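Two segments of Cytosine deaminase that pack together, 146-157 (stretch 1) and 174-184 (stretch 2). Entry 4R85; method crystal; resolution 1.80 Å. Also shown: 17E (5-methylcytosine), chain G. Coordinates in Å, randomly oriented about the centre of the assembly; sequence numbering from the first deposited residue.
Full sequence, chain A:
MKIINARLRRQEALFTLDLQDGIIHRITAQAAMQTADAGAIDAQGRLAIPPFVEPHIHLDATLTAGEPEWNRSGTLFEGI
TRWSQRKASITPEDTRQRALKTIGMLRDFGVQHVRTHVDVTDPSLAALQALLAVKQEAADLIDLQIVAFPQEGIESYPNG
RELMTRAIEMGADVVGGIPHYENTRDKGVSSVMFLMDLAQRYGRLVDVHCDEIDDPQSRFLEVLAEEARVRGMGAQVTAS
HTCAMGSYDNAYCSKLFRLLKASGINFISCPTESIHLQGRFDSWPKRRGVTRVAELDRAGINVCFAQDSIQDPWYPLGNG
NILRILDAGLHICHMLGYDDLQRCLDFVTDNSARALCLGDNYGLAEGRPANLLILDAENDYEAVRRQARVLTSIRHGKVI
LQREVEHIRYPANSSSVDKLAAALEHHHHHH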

ATOM      1  N   ILE A 146       1.948   0.273 -27.512  1.00 14.72           N
ATOM      2  CA  ILE A 146       3.070   1.202 -27.358  1.00 12.91           C
ATOM      3  C   ILE A 146       2.676   2.651 -27.620  1.00 13.87           C
ATOM      4  O   ILE A 146       2.134   2.967 -28.677  1.00 14.29           O
ATOM      5  CB  ILE A 146       4.227   0.826 -28.292  1.00 15.25           C
ATOM      6  CG1 ILE A 146       4.811  -0.526 -27.876  1.00 17.45           C
ATOM      7  CG2 ILE A 146       5.292   1.925 -28.297  1.00 16.00           C
ATOM      8  CD1 ILE A 146       5.604  -1.202 -28.970  1.00 15.77           C
ATOM      9  N   VAL A 147       2.976   3.520 -26.655  1.00 12.80           N
ATOM     10  CA  VAL A 147       2.693   4.947 -26.765  1.00 12.98           C
ATOM     11  C   VAL A 147       3.961   5.743 -27.113  1.00 17.91           C
ATOM     12  O   VAL A 147       4.975   5.640 -26.414  1.00 14.50           O
ATOM     13  CB  VAL A 147       2.163   5.520 -25.437  1.00 13.12           C
ATOM     14  CG1 VAL A 147       1.652   6.957 -25.640  1.00 11.98           C
ATOM     15  CG2 VAL A 147       1.052   4.628 -24.831  1.00 15.04           C
ATOM     16  N   ALA A 148       3.896   6.539 -28.178  1.00 12.07           N
ATOM     17  CA  ALA A 148       4.955   7.506 -28.475  1.00 16.17           C
ATOM     18  C   ALA A 148       4.891   8.675 -27.500  1.00 15.09           C
ATOM     19  O   ALA A 148       4.103   9.603 -27.673  1.00 16.18           O
ATOM     20  CB  ALA A 148       4.840   8.005 -29.899  1.00 16.15           C
ATOM     21  N   PHE A 149       5.746   8.630 -26.487  1.00 12.67           N
ATOM     22  CA  PHE A 149       5.708   9.566 -25.371  1.00 12.59           C
ATOM     23  C   PHE A 149       6.885  10.528 -25.502  1.00 12.79           C
ATOM     24  O   PHE A 149       8.035  10.105 -25.425  1.00 13.74           O
ATOM     25  CB  PHE A 149       5.818   8.780 -24.056  1.00 10.88           C
ATOM     26  CG  PHE A 149       6.019   9.644 -22.830  1.00 10.54           C
ATOM     27  CD1 PHE A 149       5.156  10.691 -22.545  1.00 13.86           C
ATOM     28  CD2 PHE A 149       7.058   9.387 -21.954  1.00 15.76           C
ATOM     29  CE1 PHE A 149       5.335  11.478 -21.415  1.00 14.37           C
ATOM     30  CE2 PHE A 149       7.246  10.162 -20.823  1.00 18.55           C
ATOM     31  CZ  PHE A 149       6.386  11.209 -20.549  1.00 14.38           C
ATOM     32  N   PRO A 150       6.602  11.817 -25.743  1.00 13.46           N
ATOM     33  CA  PRO A 150       7.676  12.800 -25.930  1.00 14.30           C
ATOM     34  C   PRO A 150       8.093  13.383 -24.578  1.00 12.79           C
ATOM     35  O   PRO A 150       7.682  14.490 -24.240  1.00 12.06           O
ATOM     36  CB  PRO A 150       7.012  13.873 -26.788  1.00 11.58           C
ATOM     37  CG  PRO A 150       5.548  13.835 -26.336  1.00 13.39           C
ATOM     38  CD  PRO A 150       5.258  12.400 -25.937  1.00 14.46           C
ATOM     39  N   GLN A 151       8.893  12.634 -23.824  1.00 13.19           N
ATOM     40  CA  GLN A 151       9.269  13.019 -22.460  1.00 16.33           C
ATOM     41  C   GLN A 151       9.738  14.464 -22.310  1.00 15.87           C
ATOM     42  O   GLN A 151       9.376  15.154 -21.352  1.00 12.16           O
ATOM     43  CB  GLN A 151      10.370  12.098 -21.941  1.00 12.20           C
ATOM     44  CG  GLN A 151      10.914  12.483 -20.576  1.00 11.09           C
ATOM     45  CD  GLN A 151       9.899  12.225 -19.474  1.00 12.77           C
ATOM     46  OE1 GLN A 151       9.838  11.130 -18.918  1.00 16.61           O
ATOM     47  NE2 GLN A 151       9.086  13.228 -19.168  1.00 14.36           N
ATOM     48  N   GLU A 152      10.563  14.928 -23.239  1.00 13.36           N
ATOM     49  CA  GLU A 152      11.113  16.268 -23.078  1.00 13.45           C
ATOM     50  C   GLU A 152      10.338  17.333 -23.854  1.00 14.69           C
ATOM     51  O   GLU A 152      10.804  18.461 -24.033  1.00 18.47           O
ATOM     52  CB  GLU A 152      12.616  16.271 -23.379  1.00 13.17           C
ATOM     53  CG  GLU A 152      13.343  15.378 -22.369  1.00 21.17           C
ATOM     54  CD  GLU A 152      14.846  15.455 -22.457  1.00 28.38           C
ATOM     55  OE1 GLU A 152      15.494  14.386 -22.378  1.00 24.31           O
ATOM     56  OE2 GLU A 152      15.373  16.577 -22.594  1.00 32.19           O
ATOM     57  N   GLY A 153       9.137  16.971 -24.292  1.00 15.63           N
ATOM     58  CA  GLY A 153       8.263  17.922 -24.948  1.00 12.99           C
ATOM     59  C   GLY A 153       8.238  17.777 -26.453  1.00 19.71           C
ATOM     60  O   GLY A 153       9.232  17.395 -27.079  1.00 21.83           O
ATOM     61  N   ILE A 154       7.083  18.069 -27.034  1.00 15.49           N
ATOM     62  CA  ILE A 154       6.929  18.125 -28.480  1.00 15.41           C
ATOM     63  C   ILE A 154       7.474  19.446 -29.034  1.00 17.33           C
ATOM     64  O   ILE A 154       8.243  19.464 -30.003  1.00 19.52           O
ATOM     65  CB  ILE A 154       5.436  17.983 -28.866  1.00 18.67           C
ATOM     66  CG1 ILE A 154       4.933  16.602 -28.455  1.00 18.76           C
ATOM     67  CG2 ILE A 154       5.236  18.216 -30.361  1.00 20.37           C
ATOM     68  CD1 ILE A 154       3.448  16.385 -28.690  1.00 17.50           C
ATOM     69  N   GLU A 155       7.068  20.554 -28.425  1.00 13.13           N
ATOM     70  CA  GLU A 155       7.406  21.872 -28.946  1.00 13.27           C
ATOM     71  C   GLU A 155       8.716  22.366 -28.352  1.00 20.56           C
ATOM     72  O   GLU A 155       9.289  23.335 -28.833  1.00 24.52           O
ATOM     73  CB  GLU A 155       6.300  22.889 -28.612  1.00 12.90           C
ATOM     74  CG  GLU A 155       4.871  22.415 -28.843  1.00 13.95           C
ATOM     75  CD  GLU A 155       4.493  22.355 -30.326  1.00 26.87           C
ATOM     76  OE1 GLU A 155       3.294  22.509 -30.632  1.00 28.79           O
ATOM     77  OE2 GLU A 155       5.381  22.156 -31.188  1.00 29.62           O
ATOM     78  N   SER A 156       9.171  21.692 -27.300  1.00 24.67           N
ATOM     79  CA  SER A 156      10.264  22.199 -26.470  1.00 33.84           C
ATOM     80  C   SER A 156      11.571  21.407 -26.643  1.00 35.10           C
ATOM     81  O   SER A 156      12.581  21.718 -26.010  1.00 43.36           O
ATOM     82  CB  SER A 156       9.827  22.196 -24.996  1.00 33.82           C
ATOM     83  OG  SER A 156       8.518  22.757 -24.831  1.00 25.61           O
ATOM     84  N   TYR A 157      11.538  20.390 -27.498  1.00 21.42           N
ATOM     85  CA  TYR A 157      12.688  19.521 -27.763  1.00 20.58           C
ATOM     86  C   TYR A 157      12.996  19.592 -29.253  1.00 22.00           C
ATOM     87  O   TYR A 157      12.068  19.666 -30.061  1.00 21.20           O
ATOM     88  CB  TYR A 157      12.331  18.083 -27.381  1.00 19.91           C
ATOM     89  CG  TYR A 157      13.484  17.110 -27.444  1.00 17.37           C
ATOM     90  CD1 TYR A 157      13.673  16.295 -28.560  1.00 18.21           C
ATOM     91  CD2 TYR A 157      14.390  17.010 -26.392  1.00 19.11           C
ATOM     92  CE1 TYR A 157      14.733  15.405 -28.627  1.00 21.43           C
ATOM     93  CE2 TYR A 157      15.460  16.120 -26.451  1.00 21.98           C
ATOM     94  CZ  TYR A 157      15.623  15.323 -27.571  1.00 23.47           C
ATOM     95  OH  TYR A 157      16.669  14.439 -27.636  1.00 29.07           O
TER
HETATM   96  N1  17E G 501       7.981  10.537 -17.029  1.00 12.92           N
HETATM   97  C2  17E G 501       6.996  11.353 -16.653  1.00 13.67           C
HETATM   98  O2  17E G 501       6.862  12.573 -17.266  1.00 13.81           O
HETATM   99  N3  17E G 501       6.130  11.011 -15.694  1.00 15.01           N
HETATM  100  C4  17E G 501       6.238   9.824 -15.074  1.00 19.47           C
HETATM  101  N4  17E G 501       5.308   9.470 -14.049  1.00 20.70           N
HETATM  102  C5  17E G 501       7.252   8.935 -15.435  1.00 13.49           C
HETATM  103  C6  17E G 501       8.127   9.332 -16.442  1.00 14.79           C
HETATM  104  CM5 17E G 501       7.384   7.609 -14.757  1.00 14.00           C
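Stretch 2, residues 174-184: VVGGIPHYENT

Stretch 2 starts as a beta strand that runs parallel to the strand 146-149 of stretch 1. Val-174 pairs with Val-147, and Val-175 with Ala-148. Val-174 N donates to Ile-146 O at 3.0 Å. Val-174 O accepts from Ala-148 N at 2.9 Å, so Val-174 bonds to the residues flanking its partner, as parallel pairing requires. Val-147 CA also lies 3.3 Å from Val-174 O, a CA-H...O contact. The side chains of Val-147 and Val-174 share one face of the sheet, with Val-147 CG2 3.7 Å from Val-174 CB. Val-175 and Ala-148 point to the other face. Both valines of stretch 2 are extended and have chi1 t.

Gly-176 N donates a weak hydrogen bond to Ala-148 O at 2.9 Å, with an N-H...O angle of 129°. The residue lies close against stretch 1, with its CA 3.6 Å from Val-147 CG1. A CB here would point toward stretch 1 and clash with Ala-148 O, 2.5 Å away. Gly-177 is nearly fully extended. Its N is 3.5 Å from Pro-150 CD, and its O approaches the edge of the Phe-149 ring, 3.8 Å from Phe-149 CE1.

Ile-178 points toward the loop that follows the first strand. Its CG2 is 3.2 Å from Pro-150 O, at the start of the type I turn 150-153. Its CD1 reaches Phe-149 CZ at 4.1 Å and Gln-151 NE2 at 3.5 Å. The same CD1 is 3.6 Å from O2 of the bound 5-methylcytosine, which Gln-151 holds by two hydrogen bonds.

Pro-179 and His-180 point away and make no contact with stretch 1. Residues 179-181 have helical phi/psi angles without the regular bonds. The chain thereby bends back, and Tyr-181 points toward the turn. Its CD1 is 3.5 Å from Gln-151 O, and Glu-152 CA lies at the ring edge, 4.0 Å from Tyr-181 CE1.

Glu-182 is buried, and its carboxylate gathers the backbone after the turn. Glu-182 OE1 accepts from Ile-154 N at 2.8 Å. Glu-182 OE2 accepts from Glu-155 N at 3.1 Å and from Ser-156 OG at 2.7 Å. Gly-153 leaves room for this group: a CB there would be only 3.0 Å from Glu-182 OE2.

Asn-183 N donates to Ser-156 OG at 3.1 Å, so that hydroxyl both gives and receives. A water links Asn-183 ND2 and Ser-156 O, 2.8 Å from each. Thr-184 leaves the contact and caps the helix that follows.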

ATOM      1  N   VAL A 174      -0.193   4.200 -30.048  1.00 12.77           N
ATOM      2  CA  VAL A 174      -0.824   5.290 -29.310  1.00 16.01           C
ATOM      3  C   VAL A 174       0.009   6.566 -29.381  1.00 14.24           C
ATOM      4  O   VAL A 174       1.245   6.520 -29.298  1.00 15.86           O
ATOM      5  CB  VAL A 174      -1.042   4.906 -27.819  1.00 16.53           C
ATOM      6  CG1 VAL A 174      -1.971   5.902 -27.130  1.00 14.60           C
ATOM      7  CG2 VAL A 174      -1.609   3.510 -27.705  1.00 13.34           C
ATOM      8  N   VAL A 175      -0.667   7.702 -29.551  1.00 12.67           N
ATOM      9  CA  VAL A 175      -0.001   9.001 -29.550  1.00 11.73           C
ATOM     10  C   VAL A 175       0.030   9.591 -28.141  1.00 13.00           C
ATOM     11  O   VAL A 175      -1.018   9.742 -27.498  1.00 12.24           O
ATOM     12  CB  VAL A 175      -0.701  10.004 -30.480  1.00 13.82           C
ATOM     13  CG1 VAL A 175      -0.065  11.381 -30.342  1.00 14.64           C
ATOM     14  CG2 VAL A 175      -0.652   9.523 -31.932  1.00 12.51           C
ATOM     15  N   GLY A 176       1.230   9.942 -27.668  1.00 16.53           N
ATOM     16  CA  GLY A 176       1.387  10.484 -26.329  1.00 11.60           C
ATOM     17  C   GLY A 176       1.557  11.994 -26.297  1.00 13.55           C
ATOM     18  O   GLY A 176       1.398  12.666 -27.310  1.00 12.75           O
ATOM     19  N   GLY A 177       1.886  12.525 -25.123  1.00 11.53           N
ATOM     20  CA  GLY A 177       2.105  13.951 -24.973  1.00 13.94           C
ATOM     21  C   GLY A 177       2.459  14.316 -23.543  1.00 12.11           C
ATOM     22  O   GLY A 177       2.371  13.477 -22.650  1.00 12.78           O
ATOM     23  N   ILE A 178       2.849  15.571 -23.326  1.00 10.15           N
ATOM     24  CA  ILE A 178       3.184  16.043 -21.980  1.00 12.38           C
ATOM     25  C   ILE A 178       3.021  17.577 -21.892  1.00 10.58           C
ATOM     26  O   ILE A 178       3.963  18.308 -21.569  1.00 10.57           O
ATOM     27  CB  ILE A 178       4.612  15.538 -21.560  1.00 10.94           C
ATOM     28  CG1 ILE A 178       4.838  15.690 -20.050  1.00 13.76           C
ATOM     29  CG2 ILE A 178       5.726  16.173 -22.423  1.00 10.14           C
ATOM     30  CD1 ILE A 178       6.198  15.211 -19.574  1.00 12.09           C
ATOM     31  N   PRO A 179       1.797  18.071 -22.173  1.00 12.43           N
ATOM     32  CA  PRO A 179       1.551  19.509 -22.338  1.00  9.77           C
ATOM     33  C   PRO A 179       1.955  20.342 -21.132  1.00 10.52           C
ATOM     34  O   PRO A 179       2.413  21.468 -21.322  1.00 11.95           O
ATOM     35  CB  PRO A 179       0.028  19.590 -22.561  1.00 15.52           C
ATOM     36  CG  PRO A 179      -0.514  18.289 -22.050  1.00 18.36           C
ATOM     37  CD  PRO A 179       0.564  17.292 -22.375  1.00 13.85           C
ATOM     38  N   HIS A 180       1.800  19.811 -19.916  1.00 12.33           N
ATOM     39  CA  HIS A 180       2.173  20.567 -18.717  1.00 14.48           C
ATOM     40  C   HIS A 180       3.682  20.804 -18.623  1.00 17.01           C
ATOM     41  O   HIS A 180       4.137  21.686 -17.880  1.00 18.51           O
ATOM     42  CB  HIS A 180       1.681  19.847 -17.456  1.00 15.27           C
ATOM     43  CG  HIS A 180       2.346  18.530 -17.230  1.00 13.84           C
ATOM     44  ND1 HIS A 180       1.956  17.385 -17.888  1.00 20.97           N
ATOM     45  CD2 HIS A 180       3.397  18.179 -16.450  1.00 13.76           C
ATOM     46  CE1 HIS A 180       2.733  16.382 -17.522  1.00 17.35           C
ATOM     47  NE2 HIS A 180       3.615  16.835 -16.651  1.00 12.12           N
ATOM     48  N   TYR A 181       4.468  20.030 -19.371  1.00 13.83           N
ATOM     49  CA  TYR A 181       5.933  20.174 -19.324  1.00 16.62           C
ATOM     50  C   TYR A 181       6.483  21.064 -20.440  1.00 18.99           C
ATOM     51  O   TYR A 181       7.652  21.445 -20.406  1.00 14.47           O
ATOM     52  CB  TYR A 181       6.621  18.799 -19.340  1.00 14.17           C
ATOM     53  CG  TYR A 181       8.108  18.814 -19.035  1.00 18.76           C
ATOM     54  CD1 TYR A 181       9.030  18.394 -19.988  1.00 24.03           C
ATOM     55  CD2 TYR A 181       8.587  19.233 -17.801  1.00 21.91           C
ATOM     56  CE1 TYR A 181      10.387  18.393 -19.729  1.00 25.66           C
ATOM     57  CE2 TYR A 181       9.957  19.243 -17.530  1.00 25.31           C
ATOM     58  CZ  TYR A 181      10.849  18.816 -18.501  1.00 27.42           C
ATOM     59  OH  TYR A 181      12.210  18.817 -18.263  1.00 31.16           O
ATOM     60  N   GLU A 182       5.652  21.413 -21.419  1.00 15.16           N
ATOM     61  CA  GLU A 182       6.104  22.335 -22.466  1.00 15.56           C
ATOM     62  C   GLU A 182       6.485  23.683 -21.837  1.00 15.61           C
ATOM     63  O   GLU A 182       5.954  24.067 -20.788  1.00 15.42           O
ATOM     64  CB  GLU A 182       5.040  22.525 -23.548  1.00 14.44           C
ATOM     65  CG  GLU A 182       4.503  21.205 -24.135  1.00 13.60           C
ATOM     66  CD  GLU A 182       5.447  20.558 -25.135  1.00 18.32           C
ATOM     67  OE1 GLU A 182       5.148  19.422 -25.571  1.00 18.72           O
ATOM     68  OE2 GLU A 182       6.479  21.178 -25.493  1.00 19.70           O
ATOM     69  N   ASN A 183       7.395  24.391 -22.490  1.00 12.48           N
ATOM     70  CA  ASN A 183       8.061  25.551 -21.891  1.00 13.67           C
ATOM     71  C   ASN A 183       7.139  26.738 -21.591  1.00 16.85           C
ATOM     72  O   ASN A 183       7.408  27.517 -20.678  1.00 16.28           O
ATOM     73  CB  ASN A 183       9.234  26.010 -22.767  1.00 11.85           C
ATOM     74  CG  ASN A 183      10.415  25.051 -22.725  1.00 23.24           C
ATOM     75  OD1 ASN A 183      10.502  24.185 -21.852  1.00 22.61           O
ATOM     76  ND2 ASN A 183      11.339  25.211 -23.671  1.00 18.18           N
ATOM     77  N   THR A 184       6.083  26.900 -22.385  1.00 11.23           N
ATOM     78  CA  THR A 184       5.111  27.963 -22.134  1.00 11.95           C
ATOM     79  C   THR A 184       3.712  27.385 -22.243  1.00 12.11           C
ATOM     80  O   THR A 184       3.509  26.329 -22.851  1.00 12.39           O
ATOM     81  CB  THR A 184       5.220  29.131 -23.136  1.00 16.93           C
ATOM     82  OG1 THR A 184       4.821  28.698 -24.447  1.00 13.91           O
ATOM     83  CG2 THR A 184       6.627  29.671 -23.188  1.00 12.51           C
TER
HETATM   84  O   HOH W   1      13.467  23.469 -24.000  1.00 30.83           O